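Local coordinates for lipoprotein, putative (Bacillus anthracis, PDB 4O4A) that is of unknown function but is a putative lipoprotein of an uncharacterised family that may bind lipid, at residues Arg112-Asn123 / Met154-Gln162. Residues are numbered along the deposited sequence; the frame is centred on the assembly and turned at random.
Sequences RTENSWEFPFAN and MRDLMQRIQ
The selenomethionines Met154 and Met158, one turn apart on helix 149-166, pack on Phe121 and Phe119, respectively, of a beta-hairpin formed by strands 104-114 and 117-126. The helix lies on one side of the four-stranded sheet that also holds strand 40-45, its short segment axis at 144° to that of strand 117-123. Buried Met154, Met158, Ile161 and Phe119 form the tight part. Met154 bends twice along its chain and sets its methyl over one face of the Phe121 ring, a CH-pi contact with CE 3.7 Å from the ring centroid and 27° off its normal. Its selenium lies farther out above the same ring, a Met-aromatic contact. Bends at chi2 and chi3 bring Met158 CE between Phe119, 3.6 Å from CD2, and the Glu114 carboxylate, 3.4 Å from OE2; the selenium meets the Phe119 ring obliquely, 5.1 Å from the centroid. Ile161 CG2 reaches Phe119 CZ more loosely, at 4.4 Å. Trp117 CD1, from the same strand, lies over the face of Phe119 opposite the side from which Met158 CE approaches; Val45 also touches the ring.

Partly exposed Arg112, Glu114 and Gln162, with exposed Asn115, make up the solvent side. Arg112, extended from CG to NE with CG anti to the backbone N (chi1 -165°), slides past both selenomethionines: its CD lies 3.6 Å from Met158 CG, and Met154 CG sits over one guanidinium face. At the edge of that guanidinium, Glu114 OE2 is 3.9 Å from Arg112 NE, a long salt bridge within the strand. Towards the turn, the Gln162 amide lies beside the aliphatic part of Glu114, and poorly ordered Asn115 is barely touched.

No hydrogen bond joins the two segments. Leu157 also packs on strand 40-45, and at this interface the contact rests on apolar, CH-pi and Met-aromatic packing, with the Arg112-Glu114 pair as a polar fringe.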
loop_
_atom_site.group_PDB
_atom_site.type_symbol
_atom_site.label_atom_id
_atom_site.label_comp_id
_atom_site.label_asym_id
_atom_site.label_seq_id
_atom_site.Cartn_x
_atom_site.Cartn_y
_atom_site.Cartn_z
ATOM N N ARG B 112 6.274 -1.108 -31.363
ATOM C CA ARG B 112 4.873 -1.101 -31.038
ATOM C C ARG B 112 4.141 -0.663 -32.297
ATOM O O ARG B 112 4.524 0.321 -32.915
ATOM C CB ARG B 112 4.625 -0.132 -29.907
ATOM C CG ARG B 112 3.281 -0.287 -29.246
ATOM C CD ARG B 112 3.264 0.724 -28.118
ATOM N NE ARG B 112 2.367 0.374 -27.020
ATOM C CZ ARG B 112 2.748 -0.329 -25.958
ATOM N NH1 ARG B 112 1.871 -0.595 -24.997
ATOM N NH2 ARG B 112 4.000 -0.776 -25.855
ATOM N N THR B 113 3.107 -1.400 -32.679
ATOM C CA THR B 113 2.371 -1.087 -33.881
ATOM C C THR B 113 0.988 -0.513 -33.586
ATOM O O THR B 113 0.166 -1.197 -32.996
ATOM C CB THR B 113 2.182 -2.370 -34.730
ATOM O OG1 THR B 113 3.459 -2.873 -35.114
ATOM C CG2 THR B 113 1.364 -2.118 -35.986
ATOM N N GLU B 114 0.765 0.751 -33.955
ATOM C CA GLU B 114 -0.559 1.403 -33.850
ATOM C C GLU B 114 -1.020 1.558 -35.274
ATOM O O GLU B 114 -0.331 2.219 -36.056
ATOM C CB GLU B 114 -0.546 2.793 -33.196
ATOM C CG GLU B 114 -0.842 2.830 -31.672
ATOM C CD GLU B 114 -0.019 1.884 -30.812
ATOM O OE1 GLU B 114 0.754 1.077 -31.354
ATOM O OE2 GLU B 114 -0.170 1.934 -29.570
ATOM N N ASN B 115 -2.187 0.985 -35.592
ATOM C CA ASN B 115 -2.716 0.974 -36.960
ATOM C C ASN B 115 -1.806 0.056 -37.762
ATOM O O ASN B 115 -1.807 -1.155 -37.546
ATOM C CB ASN B 115 -2.799 2.385 -37.558
ATOM C CG ASN B 115 -3.841 3.237 -36.873
ATOM O OD1 ASN B 115 -4.917 2.753 -36.507
ATOM N ND2 ASN B 115 -3.537 4.519 -36.711
ATOM N N SER B 116 -1.035 0.618 -38.679
ATOM C CA SER B 116 -0.074 -0.162 -39.422
ATOM C C SER B 116 1.286 0.522 -39.289
ATOM O O SER B 116 2.233 0.165 -39.979
ATOM C CB SER B 116 -0.502 -0.275 -40.882
ATOM O OG SER B 116 0.347 -1.148 -41.599
ATOM N N TRP B 117 1.380 1.480 -38.363
ATOM C CA TRP B 117 2.606 2.250 -38.160
ATOM C C TRP B 117 3.425 1.680 -37.001
ATOM O O TRP B 117 2.896 1.454 -35.913
ATOM C CB TRP B 117 2.256 3.711 -37.882
ATOM C CG TRP B 117 3.421 4.629 -37.950
ATOM C CD1 TRP B 117 4.318 4.907 -36.949
ATOM C CD2 TRP B 117 3.819 5.419 -39.078
ATOM N NE1 TRP B 117 5.247 5.816 -37.392
ATOM C CE2 TRP B 117 4.966 6.146 -38.693
ATOM C CE3 TRP B 117 3.319 5.583 -40.375
ATOM C CZ2 TRP B 117 5.618 7.024 -39.559
ATOM C CZ3 TRP B 117 3.973 6.457 -41.234
ATOM C CH2 TRP B 117 5.110 7.166 -40.820
ATOM N N GLU B 118 4.717 1.465 -37.236
ATOM C CA GLU B 118 5.604 0.899 -36.219
ATOM C C GLU B 118 6.458 1.945 -35.535
ATOM O O GLU B 118 7.069 2.774 -36.187
ATOM C CB GLU B 118 6.515 -0.141 -36.838
ATOM C CG GLU B 118 5.760 -1.269 -37.505
ATOM C CD GLU B 118 6.672 -2.327 -38.076
ATOM O OE1 GLU B 118 6.307 -2.907 -39.120
ATOM O OE2 GLU B 118 7.756 -2.558 -37.501
ATOM N N PHE B 119 6.473 1.897 -34.208
ATOM C CA PHE B 119 7.270 2.798 -33.406
ATOM C C PHE B 119 8.281 1.986 -32.640
ATOM O O PHE B 119 7.924 1.314 -31.675
ATOM C CB PHE B 119 6.434 3.556 -32.361
ATOM C CG PHE B 119 5.338 4.410 -32.934
ATOM C CD1 PHE B 119 5.606 5.671 -33.439
ATOM C CD2 PHE B 119 4.026 3.969 -32.908
ATOM C CE1 PHE B 119 4.589 6.463 -33.939
ATOM C CE2 PHE B 119 3.002 4.755 -33.401
ATOM C CZ PHE B 119 3.282 6.006 -33.912
ATOM N N PRO B 120 9.544 2.022 -33.064
ATOM C CA PRO B 120 10.533 1.338 -32.247
ATOM C C PRO B 120 10.700 2.112 -30.955
ATOM O O PRO B 120 10.563 3.338 -30.955
ATOM C CB PRO B 120 11.826 1.412 -33.085
ATOM C CG PRO B 120 11.439 1.950 -34.412
ATOM C CD PRO B 120 10.131 2.662 -34.246
ATOM N N PHE B 121 11.022 1.430 -29.865
ATOM C CA PHE B 121 11.230 2.125 -28.591
ATOM C C PHE B 121 12.333 1.511 -27.757
ATOM O O PHE B 121 12.783 0.384 -28.005
ATOM C CB PHE B 121 9.958 2.098 -27.768
ATOM C CG PHE B 121 9.495 0.710 -27.427
ATOM C CD1 PHE B 121 10.038 0.033 -26.362
ATOM C CD2 PHE B 121 8.512 0.084 -28.182
ATOM C CE1 PHE B 121 9.617 -1.242 -26.050
ATOM C CE2 PHE B 121 8.088 -1.192 -27.875
ATOM C CZ PHE B 121 8.646 -1.856 -26.809
ATOM N N ALA B 122 12.746 2.264 -26.744
ATOM C CA ALA B 122 13.765 1.816 -25.838
ATOM C C ALA B 122 13.387 2.181 -24.423
ATOM O O ALA B 122 12.906 3.285 -24.154
ATOM C CB ALA B 122 15.099 2.437 -26.201
ATOM N N ASN B 123 13.622 1.240 -23.517
ATOM C CA ASN B 123 13.362 1.427 -22.107
ATOM C C ASN B 123 14.650 1.438 -21.343
ATOM O O ASN B 123 15.424 0.478 -21.393
ATOM C CB ASN B 123 12.486 0.310 -21.578
ATOM C CG ASN B 123 11.048 0.486 -21.939
ATOM O OD1 ASN B 123 10.435 1.460 -21.534
ATOM N ND2 ASN B 123 10.480 -0.479 -22.664
HETATM N N MSE B 154 4.674 3.983 -20.445
HETATM C CA MSE B 154 4.619 3.719 -21.882
HETATM C C MSE B 154 3.202 3.816 -22.386
HETATM O O MSE B 154 2.923 4.421 -23.425
HETATM C CB MSE B 154 5.172 2.310 -22.137
HETATM C CG MSE B 154 5.039 1.860 -23.591
HETATM SE SE MSE B 154 6.034 3.053 -24.817
HETATM C CE MSE B 154 7.687 2.053 -24.921
ATOM N N ARG B 155 2.300 3.200 -21.651
ATOM C CA ARG B 155 0.905 3.209 -21.999
ATOM C C ARG B 155 0.456 4.648 -22.179
ATOM O O ARG B 155 -0.143 4.979 -23.190
ATOM C CB ARG B 155 0.105 2.552 -20.883
ATOM C CG ARG B 155 -1.306 2.225 -21.276
ATOM C CD ARG B 155 -2.079 1.491 -20.160
ATOM N NE ARG B 155 -1.257 0.508 -19.502
ATOM C CZ ARG B 155 -0.986 0.451 -18.199
ATOM N NH1 ARG B 155 -1.545 1.274 -17.315
ATOM N NH2 ARG B 155 -0.197 -0.514 -17.764
ATOM N N ASP B 156 0.784 5.504 -21.211
ATOM C CA ASP B 156 0.398 6.910 -21.250
ATOM C C ASP B 156 1.112 7.674 -22.342
ATOM O O ASP B 156 0.520 8.534 -22.985
ATOM C CB ASP B 156 0.657 7.586 -19.902
ATOM C CG ASP B 156 -0.177 6.987 -18.767
ATOM O OD1 ASP B 156 -1.247 6.390 -19.038
ATOM O OD2 ASP B 156 0.231 7.122 -17.592
ATOM N N LEU B 157 2.375 7.357 -22.568
ATOM C CA LEU B 157 3.153 8.053 -23.586
ATOM C C LEU B 157 2.611 7.784 -24.975
ATOM O O LEU B 157 2.555 8.688 -25.803
ATOM C CB LEU B 157 4.621 7.641 -23.522
ATOM C CG LEU B 157 5.526 8.249 -24.599
ATOM C CD1 LEU B 157 5.471 9.771 -24.588
ATOM C CD2 LEU B 157 6.952 7.767 -24.448
HETATM N N MSE B 158 2.219 6.542 -25.241
HETATM C CA MSE B 158 1.671 6.193 -26.548
HETATM C C MSE B 158 0.408 6.958 -26.801
HETATM O O MSE B 158 0.165 7.411 -27.921
HETATM C CB MSE B 158 1.426 4.707 -26.630
HETATM C CG MSE B 158 2.759 3.995 -26.775
HETATM SE SE MSE B 158 3.815 4.474 -28.368
HETATM C CE MSE B 158 2.375 4.217 -29.671
ATOM N N GLN B 159 -0.396 7.132 -25.766
ATOM C CA GLN B 159 -1.617 7.875 -25.904
ATOM C C GLN B 159 -1.297 9.332 -26.213
ATOM O O GLN B 159 -1.916 9.910 -27.101
ATOM C CB GLN B 159 -2.464 7.761 -24.644
ATOM C CG GLN B 159 -3.806 8.451 -24.750
ATOM C CD GLN B 159 -4.692 8.090 -23.602
ATOM O OE1 GLN B 159 -5.852 7.675 -23.781
ATOM N NE2 GLN B 159 -4.145 8.186 -22.409
ATOM N N ARG B 160 -0.356 9.927 -25.474
ATOM C CA ARG B 160 0.029 11.321 -25.727
ATOM C C ARG B 160 0.519 11.472 -27.150
ATOM O O ARG B 160 0.249 12.483 -27.790
ATOM C CB ARG B 160 1.075 11.903 -24.736
ATOM C CG ARG B 160 0.491 12.278 -23.380
ATOM C CD ARG B 160 1.415 13.178 -22.529
ATOM N NE ARG B 160 2.843 12.791 -22.507
ATOM C CZ ARG B 160 3.366 11.830 -21.733
ATOM N NH1 ARG B 160 4.674 11.582 -21.778
ATOM N NH2 ARG B 160 2.591 11.103 -20.922
ATOM N N ILE B 161 1.230 10.462 -27.642
ATOM C CA ILE B 161 1.737 10.473 -29.011
ATOM C C ILE B 161 0.601 10.449 -30.026
ATOM O O ILE B 161 0.515 11.312 -30.893
ATOM C CB ILE B 161 2.685 9.286 -29.274
ATOM C CG1 ILE B 161 4.018 9.518 -28.555
ATOM C CG2 ILE B 161 2.949 9.130 -30.766
ATOM C CD1 ILE B 161 4.990 8.364 -28.656
ATOM N N GLN B 162 -0.269 9.456 -29.915
ATOM C CA GLN B 162 -1.396 9.339 -30.827
ATOM C C GLN B 162 -2.256 10.607 -30.843
ATOM O O GLN B 162 -2.639 11.097 -31.903
ATOM C CB GLN B 162 -2.189 8.071 -30.495
ATOM C CG GLN B 162 -1.504 6.803 -31.015
ATOM C CD GLN B 162 -2.023 6.329 -32.370
ATOM O OE1 GLN B 162 -3.204 6.484 -32.691
ATOM N NE2 GLN B 162 -1.157 5.690 -33.144
#